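Local coordinates for protein putrescine aminotransferase (PDB 6GWI) that binds pyridoxal-5'-phosphate and, as a class-III aminotransferase, probably moves amino groups from amines such as putrescine onto keto acceptors, at residues Lys140-Gly145 and Gly176-Arg181; Asn47-Gly52 and Gly409-Ser414. All blocks are in the same frame, centred on the assembly; numbering follows the deposited sequence.

Contact 1. Residues Lys140-Gly145 and Gly176-Arg181; sequences KQWIIG and GIAHIR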
loop_
_atom_site.group_PDB
_atom_site.type_symbol
_atom_site.label_atom_id
_atom_site.label_comp_id
_atom_site.label_asym_id
_atom_site.label_seq_id
_atom_site.Cartn_x
_atom_site.Cartn_y
_atom_site.Cartn_z
ATOM N N LYS B 140 -2.465 -15.489 22.480
ATOM C CA LYS B 140 -1.615 -14.298 22.538
ATOM C C LYS B 140 -1.852 -13.482 21.276
ATOM O O LYS B 140 -1.163 -13.640 20.267
ATOM C CB LYS B 140 -0.146 -14.680 22.686
ATOM C CG LYS B 140 0.300 -14.834 24.135
ATOM C CD LYS B 140 1.753 -15.277 24.254
ATOM C CE LYS B 140 2.713 -14.108 24.443
ATOM N NZ LYS B 140 2.437 -13.328 25.678
ATOM N N GLN B 141 -2.859 -12.604 21.328
ATOM C CA GLN B 141 -3.318 -11.907 20.137
ATOM C C GLN B 141 -3.337 -10.391 20.281
ATOM O O GLN B 141 -3.248 -9.668 19.282
ATOM C CB GLN B 141 -4.743 -12.345 19.783
ATOM C CG GLN B 141 -4.956 -13.820 19.628
ATOM C CD GLN B 141 -6.421 -14.152 19.427
ATOM O OE1 GLN B 141 -6.840 -14.515 18.330
ATOM N NE2 GLN B 141 -7.212 -14.012 20.486
ATOM N N TRP B 142 -3.470 -9.895 21.508
ATOM C CA TRP B 142 -3.716 -8.475 21.712
ATOM C C TRP B 142 -2.481 -7.642 21.394
ATOM O O TRP B 142 -1.355 -8.002 21.751
ATOM C CB TRP B 142 -4.161 -8.210 23.151
ATOM C CG TRP B 142 -5.614 -8.490 23.389
ATOM C CD1 TRP B 142 -6.175 -9.697 23.693
ATOM C CD2 TRP B 142 -6.694 -7.546 23.345
ATOM N NE1 TRP B 142 -7.534 -9.564 23.842
ATOM C CE2 TRP B 142 -7.878 -8.254 23.635
ATOM C CE3 TRP B 142 -6.776 -6.173 23.094
ATOM C CZ2 TRP B 142 -9.125 -7.637 23.676
ATOM C CZ3 TRP B 142 -8.017 -5.562 23.138
ATOM C CH2 TRP B 142 -9.173 -6.294 23.426
ATOM N N ILE B 143 -2.701 -6.523 20.711
ATOM C CA ILE B 143 -1.664 -5.540 20.425
ATOM C C ILE B 143 -1.971 -4.304 21.255
ATOM O O ILE B 143 -3.102 -3.803 21.230
ATOM C CB ILE B 143 -1.609 -5.172 18.932
ATOM C CG1 ILE B 143 -1.642 -6.419 18.049
ATOM C CG2 ILE B 143 -0.368 -4.322 18.634
ATOM C CD1 ILE B 143 -0.419 -7.264 18.121
ATOM N N ILE B 144 -0.981 -3.818 21.990
ATOM C CA ILE B 144 -1.125 -2.589 22.760
ATOM C C ILE B 144 -0.420 -1.471 22.002
ATOM O O ILE B 144 0.803 -1.501 21.826
ATOM C CB ILE B 144 -0.568 -2.727 24.179
ATOM C CG1 ILE B 144 -1.298 -3.840 24.930
ATOM C CG2 ILE B 144 -0.696 -1.407 24.916
ATOM C CD1 ILE B 144 -0.608 -4.264 26.202
ATOM N N GLY B 145 -1.198 -0.491 21.541
ATOM C CA GLY B 145 -0.674 0.760 21.054
ATOM C C GLY B 145 -0.926 1.890 22.036
ATOM O O GLY B 145 -1.301 1.680 23.191
ATOM N N GLY B 176 -8.873 -6.859 18.901
ATOM C CA GLY B 176 -7.732 -7.169 19.740
ATOM C C GLY B 176 -6.648 -6.118 19.805
ATOM O O GLY B 176 -5.476 -6.469 19.982
ATOM N N ILE B 177 -7.000 -4.838 19.690
ATOM C CA ILE B 177 -6.052 -3.735 19.835
ATOM C C ILE B 177 -6.478 -2.900 21.034
ATOM O O ILE B 177 -7.610 -2.400 21.073
ATOM C CB ILE B 177 -5.995 -2.839 18.588
ATOM C CG1 ILE B 177 -5.924 -3.658 17.301
ATOM C CG2 ILE B 177 -4.816 -1.870 18.701
ATOM C CD1 ILE B 177 -4.763 -4.571 17.214
ATOM N N ALA B 178 -5.570 -2.713 21.989
ATOM C CA ALA B 178 -5.777 -1.819 23.119
ATOM C C ALA B 178 -4.876 -0.596 22.982
ATOM O O ALA B 178 -3.935 -0.579 22.185
ATOM C CB ALA B 178 -5.507 -2.532 24.446
ATOM N N HIS B 179 -5.195 0.444 23.751
ATOM C CA HIS B 179 -4.463 1.704 23.689
ATOM C C HIS B 179 -4.220 2.267 25.079
ATOM O O HIS B 179 -5.151 2.380 25.881
ATOM C CB HIS B 179 -5.215 2.716 22.820
ATOM C CG HIS B 179 -5.309 2.306 21.386
ATOM N ND1 HIS B 179 -6.373 1.590 20.882
ATOM C CD2 HIS B 179 -4.452 2.483 20.355
ATOM C CE1 HIS B 179 -6.174 1.356 19.597
ATOM N NE2 HIS B 179 -5.015 1.888 19.252
ATOM N N ILE B 180 -2.964 2.605 25.358
ATOM C CA ILE B 180 -2.578 3.220 26.617
ATOM C C ILE B 180 -2.260 4.693 26.363
ATOM O O ILE B 180 -2.194 5.154 25.223
ATOM C CB ILE B 180 -1.379 2.503 27.272
ATOM C CG1 ILE B 180 -0.152 2.585 26.360
ATOM C CG2 ILE B 180 -1.735 1.055 27.569
ATOM C CD1 ILE B 180 1.104 1.976 26.944
ATOM N N ARG B 181 -2.053 5.431 27.448
ATOM C CA ARG B 181 -1.813 6.864 27.370
ATOM C C ARG B 181 -0.475 7.156 26.693
ATOM O O ARG B 181 0.438 6.326 26.669
ATOM C CB ARG B 181 -1.835 7.474 28.770
ATOM C CG ARG B 181 -0.722 6.955 29.671
ATOM C CD ARG B 181 -0.907 7.409 31.109
ATOM N NE ARG B 181 -0.981 8.860 31.236
ATOM C CZ ARG B 181 -1.216 9.497 32.379
ATOM N NH1 ARG B 181 -1.402 8.808 33.496
ATOM N NH2 ARG B 181 -1.268 10.821 32.404
#
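Trp142 lays its indole against the backbone of Gly176, and the contact is read most easily outward from its CB. CB and CG pass beside Gly176 O; CG stands anti to the carbonyl carbon (chi1 -81°), which swings the ring toward Gly176. CD2 then comes under Gly176 CA, which stands over one face of the six-membered ring, 3.7 Å from its centroid, in a CH-pi contact. Farther out, CE3 lies 3.3 Å from Gly176 C, while CZ3 approaches Ile177 N; CE2 and, at the far end of the ring, CH2 also lie near Gly176 CA. The N of Ala178 sits at the ring edge, in plane, and CE3 is 4.1 Å from Ala178 CB. An alanine in place of Trp142 would probably uncover Gly176 and Ala178, opening a gap at the start of the pairing. The two backbones run parallel as neighbours in the large-domain sheet of a fold-type I aminotransferase, joined by a mostly irregular crossover connection that carries the short helices 155-160 and 164-167. Ile143 N bonds to Gly176 O, Ala178 N to Ile143 O, Gly145 N to Ala178 O and Ile180 N to Gly145 O. Ile143 and Ile177 run alongside one another, Ile177 CD1 touching Ile143 CB at 3.6 Å, and Leu160 packs on both. The other face carries Ile144, whose CG2 meets Ile180 CG2 at 3.8 Å, the side chains nearly perpendicular; helix 194-212 covers them. His179 CD2 lies 4.0 Å from Gly145 C, and its NE2 is hydrogen-bonded to Leu160 O.

Contact 2. Residues Asn47-Gly52 and Gly409-Ser414; sequences NRILDG and GLVMRS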
loop_
_atom_site.group_PDB
_atom_site.type_symbol
_atom_site.label_atom_id
_atom_site.label_comp_id
_atom_site.label_asym_id
_atom_site.label_seq_id
_atom_site.Cartn_x
_atom_site.Cartn_y
_atom_site.Cartn_z
ATOM N N ASN B 47 4.790 31.035 -6.509
ATOM C CA ASN B 47 5.348 31.215 -5.178
ATOM C C ASN B 47 6.413 30.164 -4.902
ATOM O O ASN B 47 6.252 28.990 -5.249
ATOM C CB ASN B 47 4.252 31.126 -4.118
ATOM C CG ASN B 47 3.202 32.200 -4.279
ATOM O OD1 ASN B 47 3.489 33.390 -4.155
ATOM N ND2 ASN B 47 1.969 31.784 -4.549
ATOM N N ARG B 48 7.508 30.597 -4.286
ATOM C CA ARG B 48 8.537 29.699 -3.776
ATOM C C ARG B 48 8.353 29.568 -2.270
ATOM O O ARG B 48 8.266 30.578 -1.563
ATOM C CB ARG B 48 9.932 30.226 -4.113
ATOM C CG ARG B 48 11.038 29.201 -3.919
ATOM C CD ARG B 48 12.391 29.712 -4.420
ATOM N NE ARG B 48 13.190 30.331 -3.365
ATOM C CZ ARG B 48 14.441 29.980 -3.061
ATOM N NH1 ARG B 48 15.068 29.026 -3.740
ATOM N NH2 ARG B 48 15.075 30.602 -2.078
ATOM N N ILE B 49 8.291 28.330 -1.782
ATOM C CA ILE B 49 8.006 28.056 -0.379
ATOM C C ILE B 49 9.081 27.134 0.180
ATOM O O ILE B 49 9.401 26.108 -0.428
ATOM C CB ILE B 49 6.613 27.421 -0.200
ATOM C CG1 ILE B 49 5.531 28.299 -0.833
ATOM C CG2 ILE B 49 6.308 27.205 1.267
ATOM C CD1 ILE B 49 4.928 27.709 -2.089
ATOM N N LEU B 50 9.623 27.489 1.344
ATOM C CA LEU B 50 10.557 26.616 2.047
ATOM C C LEU B 50 9.795 25.436 2.645
ATOM O O LEU B 50 8.953 25.621 3.530
ATOM C CB LEU B 50 11.292 27.403 3.131
ATOM C CG LEU B 50 12.617 26.853 3.670
ATOM C CD1 LEU B 50 13.257 27.859 4.630
ATOM C CD2 LEU B 50 12.441 25.514 4.371
ATOM N N ASP B 51 10.087 24.224 2.167
ATOM C CA ASP B 51 9.351 23.027 2.583
ATOM C C ASP B 51 9.920 22.521 3.903
ATOM O O ASP B 51 10.791 21.652 3.943
ATOM C CB ASP B 51 9.418 21.945 1.509
ATOM C CG ASP B 51 8.534 20.743 1.828
ATOM O OD1 ASP B 51 7.826 20.770 2.857
ATOM O OD2 ASP B 51 8.550 19.764 1.052
ATOM N N GLY B 52 9.407 23.072 5.002
ATOM C CA GLY B 52 9.805 22.640 6.326
ATOM C C GLY B 52 9.327 21.263 6.737
ATOM O O GLY B 52 9.679 20.814 7.833
ATOM N N GLY B 409 5.833 32.009 3.112
ATOM C CA GLY B 409 6.775 31.181 2.400
ATOM C C GLY B 409 7.386 30.038 3.180
ATOM O O GLY B 409 8.528 29.659 2.890
ATOM N N LEU B 410 6.672 29.476 4.153
ATOM C CA LEU B 410 7.184 28.352 4.926
ATOM C C LEU B 410 6.083 27.323 5.138
ATOM O O LEU B 410 4.981 27.668 5.572
ATOM C CB LEU B 410 7.727 28.809 6.286
ATOM C CG LEU B 410 8.161 27.700 7.248
ATOM C CD1 LEU B 410 9.326 26.904 6.683
ATOM C CD2 LEU B 410 8.525 28.290 8.600
ATOM N N VAL B 411 6.392 26.063 4.837
ATOM C CA VAL B 411 5.528 24.952 5.219
ATOM C C VAL B 411 5.889 24.549 6.646
ATOM O O VAL B 411 6.952 23.977 6.895
ATOM C CB VAL B 411 5.665 23.761 4.264
ATOM C CG1 VAL B 411 4.747 22.621 4.714
ATOM C CG2 VAL B 411 5.338 24.173 2.841
ATOM N N MET B 412 4.999 24.853 7.584
ATOM C CA MET B 412 5.083 24.363 8.955
ATOM C C MET B 412 3.677 23.991 9.391
ATOM O O MET B 412 2.786 24.846 9.412
ATOM C CB MET B 412 5.707 25.416 9.871
ATOM C CG MET B 412 5.691 25.090 11.354
ATOM S SD MET B 412 6.963 26.032 12.214
ATOM C CE MET B 412 6.520 27.692 11.735
ATOM N N ARG B 413 3.480 22.719 9.729
ATOM C CA ARG B 413 2.147 22.185 9.954
ATOM C C ARG B 413 1.701 22.368 11.401
ATOM O O ARG B 413 2.491 22.656 12.302
ATOM C CB ARG B 413 2.084 20.707 9.573
ATOM C CG ARG B 413 2.354 20.438 8.103
ATOM C CD ARG B 413 1.408 21.192 7.165
ATOM N NE ARG B 413 0.036 20.689 7.195
ATOM C CZ ARG B 413 -0.973 21.242 6.528
ATOM N NH1 ARG B 413 -0.764 22.316 5.778
ATOM N NH2 ARG B 413 -2.191 20.724 6.607
ATOM N N SER B 414 0.399 22.189 11.608
ATOM C CA SER B 414 -0.234 22.334 12.909
ATOM C C SER B 414 -0.970 21.052 13.265
ATOM O O SER B 414 -1.697 20.497 12.435
ATOM C CB SER B 414 -1.205 23.518 12.900
ATOM O OG SER B 414 -2.159 23.376 11.860
#
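Leu50 and Leu410 run alongside one another in the same direction, while Ile49 and Val411 pair on the other side of the backbones. In the first pair the branch that reaches across is Leu410 CD1, 4.1 Å from Leu50 CB and closer still to Leu50 O; helix 429-450 packs on both leucines. In the second, the side chains are set at a slant to each other and meet methyl to methyl, Ile49 CG2 to Val411 CG2 at 3.6 Å. CG2, anti to the backbone N, is the branch of Ile49 turned to the 409-414 segment, and it also rests on Gly409 C. Val411 runs beside Asp51 too, its CB 3.9 Å from Asp51 OD1. That carboxylate is engaged with other groups: OD1 takes Met53 N, and OD2 takes Gly55 N and Tyr63 OH, which fixes its rotation at the start of helix 54-57. Between the two layers run two backbone bonds, Leu50 N to Gly409 O and Val411 N to Leu50 O, both 2.9 Å. Leu50 O also receives a weak bond from Gly52 N, closing an inverse gamma turn centred on Asp51. A CB on Gly52 would clash with Val411 O. Phe86 of the second subunit packs on Val411, and Tyr82 of that subunit on Asp51. Gly409 itself, at positive phi, closes helix 397-407 in a Schellman motif, and a single beta bridge between Leu50 and Leu410 follows it directly, a helix terminus docked onto an edge strand, 48-50, of the N-terminal antiparallel sheet.

In the fold
Followed from the N terminus, the chain first lays down 47-52, which carries strand 48-50, the last of the small antiparallel sheet, and waits more than 350 residues for its partner. Contact 1 forms within that interval: 140-145 is met again by 176-181 after only 30 residues, setting strand 177-180, outermost in the parallel sheet, beside 142-146. The chain then builds the rest of that sheet before 409-414 returns to 47-52. The short loop is therefore nested inside the long one. The two lie on opposite sides of the chain's centre, their nearest atoms about 19 Å apart; contact 2 ties the N-terminal antiparallel sheet to the chain between helix 397-407 and the C-terminal antiparallel sheet.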